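PDB 5FR8: probable TonB-dependent siderophore receptor PirA from Acinetobacter baumannii, which probably binds iron-loaded siderophores at the outer membrane in the first step of iron uptake, and may bind ferric enterobactin with micromolar affinity. Local coordinates for residues G240-Q245 against V252-S257; T549-S554 against N564-I569; L579-E584 against Y602-K607; V697-L702 against P721-Y726. One frame throughout, in Å; residues are numbered along the deposited sequence.

Interaction 1. Residues G240-Q245 against V252-S257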
loop_
_atom_site.group_PDB
_atom_site.type_symbol
_atom_site.label_atom_id
_atom_site.label_comp_id
_atom_site.label_asym_id
_atom_site.label_seq_id
_atom_site.Cartn_x
_atom_site.Cartn_y
_atom_site.Cartn_z
ATOM N N GLY A 240 -17.923 13.613 3.395
ATOM C CA GLY A 240 -18.825 14.595 2.791
ATOM C C GLY A 240 -18.147 15.446 1.758
ATOM O O GLY A 240 -17.004 15.825 1.918
ATOM N N ARG A 241 -18.870 15.737 0.688
ATOM C CA ARG A 241 -18.403 16.626 -0.360
ATOM C C ARG A 241 -19.432 17.684 -0.667
ATOM O O ARG A 241 -20.620 17.375 -0.787
ATOM C CB ARG A 241 -18.195 15.846 -1.623
ATOM C CG ARG A 241 -17.885 16.734 -2.813
ATOM C CD ARG A 241 -17.373 15.881 -3.967
ATOM N NE ARG A 241 -16.069 15.302 -3.667
ATOM C CZ ARG A 241 -15.525 14.296 -4.338
ATOM N NH1 ARG A 241 -16.153 13.752 -5.378
ATOM N NH2 ARG A 241 -14.336 13.847 -3.965
ATOM N N LEU A 242 -18.986 18.931 -0.797
ATOM C CA LEU A 242 -19.833 20.004 -1.329
ATOM C C LEU A 242 -19.213 20.522 -2.599
ATOM O O LEU A 242 -18.025 20.810 -2.610
ATOM C CB LEU A 242 -19.942 21.182 -0.369
ATOM C CG LEU A 242 -20.655 20.949 0.952
ATOM C CD1 LEU A 242 -20.619 22.251 1.755
ATOM C CD2 LEU A 242 -22.075 20.442 0.761
ATOM N N ALA A 243 -20.021 20.653 -3.648
ATOM C CA ALA A 243 -19.558 21.132 -4.928
ATOM C C ALA A 243 -20.283 22.400 -5.233
ATOM O O ALA A 243 -21.508 22.455 -5.131
ATOM C CB ALA A 243 -19.845 20.112 -5.997
ATOM N N TRP A 244 -19.525 23.434 -5.585
ATOM C CA TRP A 244 -20.072 24.772 -5.760
ATOM C C TRP A 244 -19.591 25.325 -7.075
ATOM O O TRP A 244 -18.387 25.406 -7.313
ATOM C CB TRP A 244 -19.595 25.673 -4.605
ATOM C CG TRP A 244 -20.065 27.137 -4.640
ATOM C CD1 TRP A 244 -21.201 27.631 -5.220
ATOM C CD2 TRP A 244 -19.408 28.263 -4.036
ATOM N NE1 TRP A 244 -21.278 28.994 -5.031
ATOM C CE2 TRP A 244 -20.192 29.401 -4.308
ATOM C CE3 TRP A 244 -18.227 28.416 -3.309
ATOM C CZ2 TRP A 244 -19.835 30.657 -3.886
ATOM C CZ3 TRP A 244 -17.882 29.658 -2.892
ATOM C CH2 TRP A 244 -18.678 30.769 -3.180
ATOM N N GLN A 245 -20.527 25.696 -7.936
ATOM C CA GLN A 245 -20.196 26.382 -9.188
ATOM C C GLN A 245 -20.303 27.910 -8.977
ATOM O O GLN A 245 -21.393 28.483 -9.057
ATOM C CB GLN A 245 -21.140 25.920 -10.296
ATOM C CG GLN A 245 -20.860 26.520 -11.673
ATOM C CD GLN A 245 -19.844 25.724 -12.484
ATOM O OE1 GLN A 245 -19.886 24.489 -12.527
ATOM N NE2 GLN A 245 -18.926 26.432 -13.131
ATOM N N VAL A 252 -15.592 25.154 -6.863
ATOM C CA VAL A 252 -14.957 24.948 -5.569
ATOM C C VAL A 252 -15.492 23.656 -4.944
ATOM O O VAL A 252 -16.706 23.466 -4.850
ATOM C CB VAL A 252 -15.218 26.138 -4.649
ATOM C CG1 VAL A 252 -14.650 25.861 -3.281
ATOM C CG2 VAL A 252 -14.604 27.403 -5.231
ATOM N N LEU A 253 -14.574 22.771 -4.550
ATOM C CA LEU A 253 -14.908 21.516 -3.885
ATOM C C LEU A 253 -14.449 21.512 -2.446
ATOM O O LEU A 253 -13.338 21.921 -2.113
ATOM C CB LEU A 253 -14.236 20.359 -4.565
ATOM C CG LEU A 253 -14.925 19.869 -5.826
ATOM C CD1 LEU A 253 -14.667 20.808 -7.001
ATOM C CD2 LEU A 253 -14.421 18.470 -6.153
ATOM N N LEU A 254 -15.302 21.001 -1.583
ATOM C CA LEU A 254 -14.937 20.805 -0.208
ATOM C C LEU A 254 -15.035 19.322 0.059
ATOM O O LEU A 254 -16.075 18.726 -0.218
ATOM C CB LEU A 254 -15.924 21.541 0.682
ATOM C CG LEU A 254 -15.648 21.398 2.176
ATOM C CD1 LEU A 254 -14.374 22.154 2.535
ATOM C CD2 LEU A 254 -16.833 21.883 2.997
ATOM N N ASP A 255 -13.968 18.713 0.574
ATOM C CA ASP A 255 -14.037 17.321 1.042
ATOM C C ASP A 255 -13.681 17.264 2.508
ATOM O O ASP A 255 -12.580 17.641 2.901
ATOM C CB ASP A 255 -13.071 16.412 0.275
ATOM C CG ASP A 255 -13.453 16.220 -1.202
ATOM O OD1 ASP A 255 -14.595 15.823 -1.513
ATOM O OD2 ASP A 255 -12.585 16.453 -2.052
ATOM N N ILE A 256 -14.628 16.813 3.317
ATOM C CA ILE A 256 -14.389 16.564 4.734
ATOM C C ILE A 256 -14.733 15.125 5.039
ATOM O O ILE A 256 -15.885 14.727 4.838
ATOM C CB ILE A 256 -15.318 17.377 5.625
ATOM C CG1 ILE A 256 -15.089 18.858 5.411
ATOM C CG2 ILE A 256 -15.087 16.990 7.068
ATOM C CD1 ILE A 256 -16.013 19.716 6.225
ATOM N N SER A 257 -13.759 14.358 5.528
ATOM C CA SER A 257 -14.029 12.987 5.908
ATOM C C SER A 257 -13.331 12.629 7.207
ATOM O O SER A 257 -12.236 13.119 7.467
ATOM C CB SER A 257 -13.565 12.019 4.824
ATOM O OG SER A 257 -12.186 11.775 4.969
#

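Interaction 2. Residues T549-S554 against N564-I569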
loop_
_atom_site.group_PDB
_atom_site.type_symbol
_atom_site.label_atom_id
_atom_site.label_comp_id
_atom_site.label_asym_id
_atom_site.label_seq_id
_atom_site.Cartn_x
_atom_site.Cartn_y
_atom_site.Cartn_z
ATOM N N THR A 549 31.678 3.742 17.460
ATOM C CA THR A 549 31.298 2.985 18.638
ATOM C C THR A 549 30.957 3.908 19.815
ATOM O O THR A 549 31.383 5.058 19.828
ATOM C CB THR A 549 32.427 2.027 19.005
ATOM O OG1 THR A 549 32.013 1.209 20.098
ATOM C CG2 THR A 549 33.691 2.788 19.379
ATOM N N VAL A 550 30.172 3.414 20.782
ATOM C CA VAL A 550 29.805 4.206 21.979
ATOM C C VAL A 550 29.667 3.340 23.224
ATOM O O VAL A 550 29.216 2.196 23.130
ATOM C CB VAL A 550 28.464 4.962 21.794
ATOM C CG1 VAL A 550 27.296 3.996 21.634
ATOM C CG2 VAL A 550 28.204 5.896 22.967
ATOM N N ASP A 551 30.030 3.897 24.386
ATOM C CA ASP A 551 29.928 3.193 25.675
ATOM C C ASP A 551 28.697 3.601 26.455
ATOM O O ASP A 551 28.549 4.758 26.839
ATOM C CB ASP A 551 31.156 3.447 26.542
ATOM C CG ASP A 551 32.289 2.513 26.221
ATOM O OD1 ASP A 551 32.028 1.299 26.015
ATOM O OD2 ASP A 551 33.439 3.002 26.169
ATOM N N GLY A 552 27.830 2.627 26.708
ATOM C CA GLY A 552 26.521 2.884 27.277
ATOM C C GLY A 552 26.354 2.260 28.648
ATOM O O GLY A 552 26.481 1.051 28.839
ATOM N N SER A 553 26.044 3.103 29.614
ATOM C CA SER A 553 25.841 2.627 30.958
ATOM C C SER A 553 24.410 2.140 31.112
ATOM O O SER A 553 23.473 2.744 30.589
ATOM C CB SER A 553 26.158 3.733 31.952
ATOM O OG SER A 553 27.444 4.251 31.667
ATOM N N SER A 554 24.269 1.029 31.826
ATOM C CA SER A 554 22.981 0.445 32.146
ATOM C C SER A 554 22.902 0.154 33.666
ATOM O O SER A 554 23.431 -0.854 34.164
ATOM C CB SER A 554 22.818 -0.836 31.342
ATOM O OG SER A 554 21.472 -1.249 31.336
ATOM N N ASN A 564 28.878 -0.925 31.771
ATOM C CA ASN A 564 29.089 -0.250 30.511
ATOM C C ASN A 564 29.266 -1.247 29.399
ATOM O O ASN A 564 29.867 -2.290 29.586
ATOM C CB ASN A 564 30.287 0.672 30.602
ATOM C CG ASN A 564 30.074 1.777 31.613
ATOM O OD1 ASN A 564 28.957 1.983 32.093
ATOM N ND2 ASN A 564 31.137 2.499 31.936
ATOM N N THR A 565 28.720 -0.917 28.240
ATOM C CA THR A 565 28.689 -1.835 27.139
ATOM C C THR A 565 29.161 -1.110 25.893
ATOM O O THR A 565 28.649 -0.060 25.551
ATOM C CB THR A 565 27.272 -2.381 26.948
ATOM O OG1 THR A 565 26.772 -2.827 28.216
ATOM C CG2 THR A 565 27.270 -3.539 25.971
ATOM N N LYS A 566 30.161 -1.673 25.234
ATOM C CA LYS A 566 30.634 -1.133 23.992
ATOM C C LYS A 566 29.629 -1.541 22.925
ATOM O O LYS A 566 29.380 -2.722 22.726
ATOM C CB LYS A 566 32.014 -1.697 23.691
ATOM C CG LYS A 566 32.875 -0.781 22.864
ATOM C CD LYS A 566 34.288 -1.319 22.878
ATOM C CE LYS A 566 35.185 -0.572 21.901
ATOM N NZ LYS A 566 36.101 -1.493 21.166
ATOM N N TRP A 567 29.017 -0.555 22.278
ATOM C CA TRP A 567 28.058 -0.828 21.223
ATOM C C TRP A 567 28.676 -0.498 19.866
ATOM O O TRP A 567 29.404 0.495 19.720
ATOM C CB TRP A 567 26.775 0.001 21.411
ATOM C CG TRP A 567 25.919 -0.429 22.568
ATOM C CD1 TRP A 567 25.951 0.076 23.823
ATOM C CD2 TRP A 567 24.906 -1.448 22.571
ATOM N NE1 TRP A 567 25.031 -0.562 24.612
ATOM C CE2 TRP A 567 24.383 -1.507 23.864
ATOM C CE3 TRP A 567 24.395 -2.310 21.604
ATOM C CZ2 TRP A 567 23.371 -2.391 24.219
ATOM C CZ3 TRP A 567 23.383 -3.193 21.962
ATOM C CH2 TRP A 567 22.888 -3.228 23.251
ATOM N N ASN A 568 28.360 -1.324 18.873
ATOM C CA ASN A 568 28.669 -1.022 17.485
ATOM C C ASN A 568 27.523 -0.192 16.925
ATOM O O ASN A 568 26.346 -0.523 17.127
ATOM C CB ASN A 568 28.854 -2.314 16.678
ATOM C CG ASN A 568 30.025 -3.133 17.178
ATOM O OD1 ASN A 568 31.154 -2.670 17.146
ATOM N ND2 ASN A 568 29.759 -4.321 17.686
ATOM N N ILE A 569 27.855 0.903 16.258
ATOM C CA ILE A 569 26.834 1.791 15.752
ATOM C C ILE A 569 26.645 1.590 14.255
ATOM O O ILE A 569 27.532 1.909 13.445
ATOM C CB ILE A 569 27.197 3.261 15.985
ATOM C CG1 ILE A 569 27.458 3.539 17.457
ATOM C CG2 ILE A 569 26.098 4.159 15.457
ATOM C CD1 ILE A 569 28.138 4.874 17.692
#

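Interaction 3. Residues L579-E584 against Y602-K607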
loop_
_atom_site.group_PDB
_atom_site.type_symbol
_atom_site.label_atom_id
_atom_site.label_comp_id
_atom_site.label_asym_id
_atom_site.label_seq_id
_atom_site.Cartn_x
_atom_site.Cartn_y
_atom_site.Cartn_z
ATOM N N LEU A 579 17.132 -5.220 -8.584
ATOM C CA LEU A 579 16.650 -5.419 -9.953
ATOM C C LEU A 579 15.280 -6.070 -9.977
ATOM O O LEU A 579 15.099 -7.159 -9.491
ATOM C CB LEU A 579 17.608 -6.292 -10.778
ATOM C CG LEU A 579 16.993 -6.705 -12.127
ATOM C CD1 LEU A 579 16.763 -5.491 -13.019
ATOM C CD2 LEU A 579 17.838 -7.730 -12.870
ATOM N N ILE A 580 14.330 -5.403 -10.603
ATOM C CA ILE A 580 13.040 -5.999 -10.877
ATOM C C ILE A 580 12.813 -6.118 -12.384
ATOM O O ILE A 580 13.174 -5.194 -13.162
ATOM C CB ILE A 580 11.928 -5.161 -10.231
ATOM C CG1 ILE A 580 11.940 -5.389 -8.702
ATOM C CG2 ILE A 580 10.581 -5.493 -10.833
ATOM C CD1 ILE A 580 11.481 -6.753 -8.246
ATOM N N GLN A 581 12.219 -7.242 -12.798
ATOM C CA GLN A 581 11.941 -7.451 -14.224
ATOM C C GLN A 581 10.886 -8.510 -14.436
ATOM O O GLN A 581 10.780 -9.439 -13.640
ATOM C CB GLN A 581 13.220 -7.847 -14.979
ATOM C CG GLN A 581 13.126 -7.704 -16.496
ATOM C CD GLN A 581 14.425 -8.030 -17.202
ATOM O OE1 GLN A 581 14.626 -7.666 -18.376
ATOM N NE2 GLN A 581 15.325 -8.715 -16.499
ATOM N N GLY A 582 10.121 -8.383 -15.518
ATOM C CA GLY A 582 9.067 -9.344 -15.793
ATOM C C GLY A 582 8.219 -8.998 -16.992
ATOM O O GLY A 582 8.506 -8.042 -17.729
ATOM N N PHE A 583 7.141 -9.756 -17.163
ATOM C CA PHE A 583 6.189 -9.527 -18.251
ATOM C C PHE A 583 4.757 -9.451 -17.711
ATOM O O PHE A 583 4.390 -10.151 -16.779
ATOM C CB PHE A 583 6.289 -10.645 -19.250
ATOM C CG PHE A 583 7.479 -10.541 -20.147
ATOM C CD1 PHE A 583 8.728 -10.995 -19.734
ATOM C CD2 PHE A 583 7.350 -10.010 -21.419
ATOM C CE1 PHE A 583 9.826 -10.909 -20.569
ATOM C CE2 PHE A 583 8.445 -9.921 -22.261
ATOM C CZ PHE A 583 9.684 -10.370 -21.832
ATOM N N GLU A 584 3.963 -8.567 -18.281
ATOM C CA GLU A 584 2.546 -8.497 -17.993
ATOM C C GLU A 584 1.891 -8.764 -19.335
ATOM O O GLU A 584 2.356 -8.277 -20.375
ATOM C CB GLU A 584 2.132 -7.096 -17.518
ATOM C CG GLU A 584 2.542 -6.666 -16.105
ATOM C CD GLU A 584 2.094 -5.239 -15.774
ATOM O OE1 GLU A 584 1.533 -4.544 -16.674
ATOM O OE2 GLU A 584 2.306 -4.808 -14.614
ATOM N N TYR A 602 4.477 -12.487 -15.216
ATOM C CA TYR A 602 5.585 -13.408 -14.941
ATOM C C TYR A 602 6.740 -12.600 -14.441
ATOM O O TYR A 602 7.054 -11.550 -14.997
ATOM C CB TYR A 602 6.024 -14.152 -16.179
ATOM C CG TYR A 602 7.213 -15.063 -15.938
ATOM C CD1 TYR A 602 7.051 -16.282 -15.292
ATOM C CD2 TYR A 602 8.496 -14.718 -16.366
ATOM C CE1 TYR A 602 8.124 -17.128 -15.075
ATOM C CE2 TYR A 602 9.581 -15.558 -16.146
ATOM C CZ TYR A 602 9.387 -16.759 -15.504
ATOM O OH TYR A 602 10.448 -17.607 -15.272
ATOM N N MET A 603 7.378 -13.092 -13.394
ATOM C CA MET A 603 8.314 -12.304 -12.616
ATOM C C MET A 603 9.683 -12.938 -12.774
ATOM O O MET A 603 9.974 -13.983 -12.176
ATOM C CB MET A 603 7.853 -12.305 -11.155
ATOM C CG MET A 603 8.324 -11.134 -10.308
ATOM S SD MET A 603 7.671 -9.514 -10.752
ATOM C CE MET A 603 5.937 -9.662 -10.331
ATOM N N MET A 604 10.498 -12.327 -13.637
ATOM C CA MET A 604 11.793 -12.875 -14.039
ATOM C C MET A 604 12.831 -12.546 -13.005
ATOM O O MET A 604 13.764 -13.287 -12.845
ATOM C CB MET A 604 12.279 -12.259 -15.355
ATOM C CG MET A 604 11.847 -12.976 -16.609
ATOM S SD MET A 604 12.610 -12.333 -18.136
ATOM C CE MET A 604 11.988 -10.654 -18.162
ATOM N N ASP A 605 12.706 -11.421 -12.330
ATOM C CA ASP A 605 13.758 -10.986 -11.427
ATOM C C ASP A 605 13.233 -10.134 -10.291
ATOM O O ASP A 605 12.466 -9.176 -10.504
ATOM C CB ASP A 605 14.812 -10.160 -12.155
ATOM C CG ASP A 605 15.586 -10.960 -13.172
ATOM O OD1 ASP A 605 16.147 -12.019 -12.799
ATOM O OD2 ASP A 605 15.642 -10.499 -14.343
ATOM N N SER A 606 13.646 -10.500 -9.088
ATOM C CA SER A 606 13.460 -9.682 -7.916
ATOM C C SER A 606 14.639 -9.955 -7.026
ATOM O O SER A 606 14.626 -10.910 -6.258
ATOM C CB SER A 606 12.170 -10.040 -7.164
ATOM O OG SER A 606 11.905 -9.109 -6.103
ATOM N N LYS A 607 15.664 -9.134 -7.102
ATOM C CA LYS A 607 16.807 -9.408 -6.277
ATOM C C LYS A 607 17.578 -8.140 -5.978
ATOM O O LYS A 607 17.764 -7.319 -6.850
ATOM C CB LYS A 607 17.682 -10.460 -6.957
ATOM C CG LYS A 607 18.211 -10.007 -8.297
ATOM C CD LYS A 607 18.758 -11.164 -9.113
ATOM C CE LYS A 607 19.210 -10.672 -10.487
ATOM N NZ LYS A 607 19.462 -11.820 -11.400
#

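Interaction 4. Residues V697-L702 against P721-Y726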
loop_
_atom_site.group_PDB
_atom_site.type_symbol
_atom_site.label_atom_id
_atom_site.label_comp_id
_atom_site.label_asym_id
_atom_site.label_seq_id
_atom_site.Cartn_x
_atom_site.Cartn_y
_atom_site.Cartn_z
ATOM N N VAL A 697 -25.528 -13.507 -4.635
ATOM C CA VAL A 697 -25.095 -14.567 -3.744
ATOM C C VAL A 697 -23.990 -15.343 -4.446
ATOM O O VAL A 697 -24.040 -15.548 -5.666
ATOM C CB VAL A 697 -26.267 -15.504 -3.357
ATOM C CG1 VAL A 697 -25.827 -16.528 -2.325
ATOM C CG2 VAL A 697 -27.435 -14.698 -2.810
ATOM N N GLY A 698 -22.996 -15.776 -3.678
ATOM C CA GLY A 698 -21.868 -16.493 -4.245
ATOM C C GLY A 698 -21.007 -17.217 -3.219
ATOM O O GLY A 698 -21.251 -17.154 -2.009
ATOM N N VAL A 699 -20.005 -17.928 -3.718
ATOM C CA VAL A 699 -19.045 -18.595 -2.861
ATOM C C VAL A 699 -17.622 -18.357 -3.399
ATOM O O VAL A 699 -17.414 -18.214 -4.614
ATOM C CB VAL A 699 -19.369 -20.098 -2.732
ATOM C CG1 VAL A 699 -19.227 -20.809 -4.078
ATOM C CG2 VAL A 699 -18.504 -20.750 -1.661
ATOM N N SER A 700 -16.652 -18.319 -2.483
ATOM C CA SER A 700 -15.260 -18.007 -2.804
ATOM C C SER A 700 -14.332 -19.086 -2.221
ATOM O O SER A 700 -14.551 -19.566 -1.096
ATOM C CB SER A 700 -14.891 -16.687 -2.176
ATOM O OG SER A 700 -14.541 -16.922 -0.821
ATOM N N ASN A 701 -13.285 -19.418 -2.981
ATOM C CA ASN A 701 -12.449 -20.600 -2.768
ATOM C C ASN A 701 -13.336 -21.841 -2.834
ATOM O O ASN A 701 -13.336 -22.705 -1.953
ATOM C CB ASN A 701 -11.648 -20.529 -1.469
ATOM C CG ASN A 701 -10.444 -21.475 -1.459
ATOM O OD1 ASN A 701 -10.429 -22.527 -2.113
ATOM N ND2 ASN A 701 -9.431 -21.103 -0.707
ATOM N N LEU A 702 -14.085 -21.906 -3.928
ATOM C CA LEU A 702 -14.990 -23.017 -4.228
ATOM C C LEU A 702 -14.397 -24.397 -3.953
ATOM O O LEU A 702 -15.126 -25.276 -3.496
ATOM C CB LEU A 702 -15.429 -22.934 -5.691
ATOM C CG LEU A 702 -16.551 -23.841 -6.165
ATOM C CD1 LEU A 702 -17.596 -24.092 -5.096
ATOM C CD2 LEU A 702 -17.183 -23.196 -7.376
ATOM N N PRO A 721 -7.602 -17.926 3.041
ATOM C CA PRO A 721 -8.840 -18.366 3.695
ATOM C C PRO A 721 -9.517 -19.452 2.912
ATOM O O PRO A 721 -9.485 -19.434 1.688
ATOM C CB PRO A 721 -9.714 -17.110 3.738
ATOM C CG PRO A 721 -9.111 -16.170 2.730
ATOM C CD PRO A 721 -7.655 -16.522 2.601
ATOM N N GLY A 722 -10.135 -20.371 3.631
ATOM C CA GLY A 722 -10.869 -21.445 3.022
ATOM C C GLY A 722 -12.156 -21.033 2.363
ATOM O O GLY A 722 -12.348 -19.884 2.046
ATOM N N ARG A 723 -13.054 -21.991 2.185
ATOM C CA ARG A 723 -14.311 -21.768 1.478
ATOM C C ARG A 723 -15.227 -20.848 2.298
ATOM O O ARG A 723 -15.341 -20.987 3.519
ATOM C CB ARG A 723 -15.007 -23.110 1.157
ATOM C CG ARG A 723 -16.078 -23.003 0.080
ATOM C CD ARG A 723 -16.981 -24.227 0.024
ATOM N NE ARG A 723 -16.411 -25.337 -0.744
ATOM C CZ ARG A 723 -15.963 -26.480 -0.228
ATOM N NH1 ARG A 723 -15.994 -26.716 1.081
ATOM N NH2 ARG A 723 -15.477 -27.403 -1.036
ATOM N N ALA A 724 -15.851 -19.893 1.614
ATOM C CA ALA A 724 -16.705 -18.909 2.269
ATOM C C ALA A 724 -17.887 -18.564 1.378
ATOM O O ALA A 724 -17.719 -18.294 0.190
ATOM C CB ALA A 724 -15.914 -17.656 2.599
ATOM N N TYR A 725 -19.083 -18.598 1.961
ATOM C CA TYR A 725 -20.286 -18.212 1.257
ATOM C C TYR A 725 -20.609 -16.786 1.641
ATOM O O TYR A 725 -20.643 -16.437 2.825
ATOM C CB TYR A 725 -21.453 -19.135 1.606
ATOM C CG TYR A 725 -21.113 -20.615 1.573
ATOM C CD1 TYR A 725 -21.184 -21.345 0.394
ATOM C CD2 TYR A 725 -20.730 -21.280 2.734
ATOM C CE1 TYR A 725 -20.877 -22.692 0.373
ATOM C CE2 TYR A 725 -20.426 -22.622 2.725
ATOM C CZ TYR A 725 -20.497 -23.328 1.546
ATOM O OH TYR A 725 -20.183 -24.665 1.550
ATOM N N TYR A 726 -20.849 -15.964 0.630
ATOM C CA TYR A 726 -21.083 -14.559 0.845
ATOM C C TYR A 726 -22.299 -14.076 0.036
ATOM O O TYR A 726 -22.745 -14.768 -0.894
ATOM C CB TYR A 726 -19.818 -13.792 0.483
ATOM C CG TYR A 726 -19.476 -13.826 -0.987
ATOM C CD1 TYR A 726 -19.981 -12.862 -1.855
ATOM C CD2 TYR A 726 -18.656 -14.806 -1.514
ATOM C CE1 TYR A 726 -19.674 -12.867 -3.206
ATOM C CE2 TYR A 726 -18.356 -14.833 -2.870
ATOM C CZ TYR A 726 -18.866 -13.856 -3.708
ATOM O OH TYR A 726 -18.561 -13.842 -5.052
#

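Interaction 1. Residues G240-Q245 against V252-S257
Arg241 and Asp255 carry the one salt bridge between these antiparallel neighbours in the receptor's β-barrel, which belong to a single hairpin. Both side chains lie next to each other and point the same way. The arginine runs extended until a bend at chi3 (-68°) brings NE round, and Arg241 NE donates to Asp255 OD1 over 2.7 Å. The acceptor sits almost in the guanidinium plane and offers its syn lone pair, the one on the side of OD2; the carboxylate itself is turned 59° from the guanidinium. Arg241 NH2 reaches Asp255 OD1 as well, but weakly, at 3.2 Å.

Backbone hydrogen bonding is regular. Gly240 pairs with Ile256, Leu242 with Leu254 and Trp244 with Val252, each reciprocally, giving six bonds. In the non-hydrogen-bonded pairs between them, CA-H groups lean on carbonyls, as where Arg241 CA comes within 3.1 Å of Leu254 O.

Apolar contacts occupy the other face. Leu242 CD1 meets Leu254 CD2 side by side at 4.0 Å, and Trp244 brings CE3 to 4.0 Å from Val252 CB.

Arg241 NH2 also forms a salt bridge to Asp100 of the plug domain. The chemistry thus separates the two faces: one bearing the Arg241-Asp255 pair, turned to the plug inside the barrel, and an apolar one with Leu242, Trp244, Val252 and Leu254 on the surface, consistent with contact with lipid.

Interaction 2. Residues T549-S554 against N564-I569
The indole of Trp567 meets the opposite strand with its edge: Val550 O lies in the ring plane, 4.0 Å from Trp567 CD1, and Gly552 N is also near that plane. One face of the ring is met by Thr565 CG2 of its own strand, 3.9 Å above the plane and displaced toward the rim. Beyond the pair, Tyr396 packs against Trp567 edge-to-face. A second flat group, the Asn564 amide, accepts from Ser553 OG at Asn564 OD1, 2.8 Å away and 49° out of the amide plane.

Trp567 O is gripped twice. Val550 N approaches in the carbonyl plane, while Thr549 OG1, anti to its own backbone N (chi1 -175°), comes from above that plane to 2.7 Å from Trp567 O. Trp567 N returns a bond to Val550 O, and Gly552 and Thr565 exchange a further reciprocal pair.

The segments form a twisted antiparallel hairpin, their axes 151° apart, far from the centre of the chain. It probably belongs to the long extracellular loops that crown the barrels of TonB-dependent receptors, and strand 564-591 runs on from it into the barrel wall. Strand 498-501, which begins at the disulfide-bonded Cys498, lends Leu499 to both Val550 and Trp567.

On the Val550 side, Val550 CG1 rests 4.0 Å from Trp567 CB, and Ile569 crosses Val550 at about a right angle, its CD1 4.1 Å from Val550 CB. On the other face, the Lys566 stem passes obliquely by Thr549, with Lys566 CG 3.5 Å from Thr549 OG1.

Interaction 3. Residues L579-E584 against Y602-K607
Gln581 holds CG anti to its backbone N (chi1 -164°) and continues extended, while Asp605 sets CG anti to the carbonyl carbon (chi1 -66°), and the two side chains run side by side. Both belong to a classic β-bulge in a β-barrel hairpin: Met604 and Asp605 both face Gln581, and the register slips by one residue before Gly582 pairs with Met603. Gln581 O consequently accepts two N-H groups from the same face of its plane, Met604 N at 2.9 Å and Asp605 N at 3.1 Å.

In the bulge the Met604 side chain points toward the opposite strand. Its terminal methyl lies by the stem of the glutamine, with Met604 CE 3.6 Å from Gln581 CG, and its sulfur sits in the plane at the edge of the Phe583 ring, a Met-aromatic contact 5.3 Å from Met604 SD to the ring centroid.

Trp531 of the adjoining strand 525-541 donates to Gln581 OE1 and packs edge-to-face on Phe583. On the other face, Glu584 forms salt bridges with Arg88 and Arg139, which tie this wall of the barrel to the plug. The amide's remaining end is taken across the strands: Gln581 NE2 meets Asp605 OD2 at 2.8 Å, nearly along the C-O axis of the carboxylate.

Interaction 4. Residues V697-L702 against P721-Y726
Gly698 with Tyr726 and Ser700 with Ala724 form reciprocal hydrogen-bonded pairs, Val699 with Tyr725 the non-hydrogen-bonded pair between them, in antiparallel strands whose axes make an angle of 159°. Tyr726 CG stands between its backbone N and carbonyl carbon (chi1 67°), and the ring turns one face to the backbone of Gly698. Gly698, which has no side chain, sets its CA over that face, a CH-pi contact 4.2 Å from the Tyr726 ring centroid. Val699 and Tyr725 run side by side on the other face of the strands, Val699 CG2 within 3.4 Å of Tyr725 CD1.

Where the strands give way to loop, polar side chains take over from the backbone. Asn701 ND2 donates to Pro721 O at 2.9 Å and also to Lys705 O. Arg723 grips Leu702 O side-on with two nitrogens, NE at 3.0 Å and NH2 at 3.3 Å, and sends NH1 to Glu178, which Tyr725 OH also engages.

Strand 724-731, part of the predicted TonB C-terminal box, is the last in the chain. It lies between strands 693-700 and 167-177, closing the barrel, and the Tyr726 side chain touches Leu52 and Pro53 of the plug, just past helix 46-51.

All four contacts join neighbouring antiparallel strands of the β-barrel region, yet none touches another. Interactions 2 and 3 share strand 564-591: interaction 2 lies at its start and interaction 3 farther along, their centres 42 Å apart, so one strand links the outlying hairpin to the barrel wall. Interactions 1 and 3 lie on opposite sides of the chain's centre, also 42 Å apart, and with interaction 4 they face the plug enclosed by the barrel. Interactions 3 and 4 are the nearest two, about 20 Å between closest atoms. A C8E detergent molecule lies about 9 Å from the Phe583 side chain, and C8E is also found about 8 Å from that of Leu702, near but not touching, consistent with a membrane-embedded surface there.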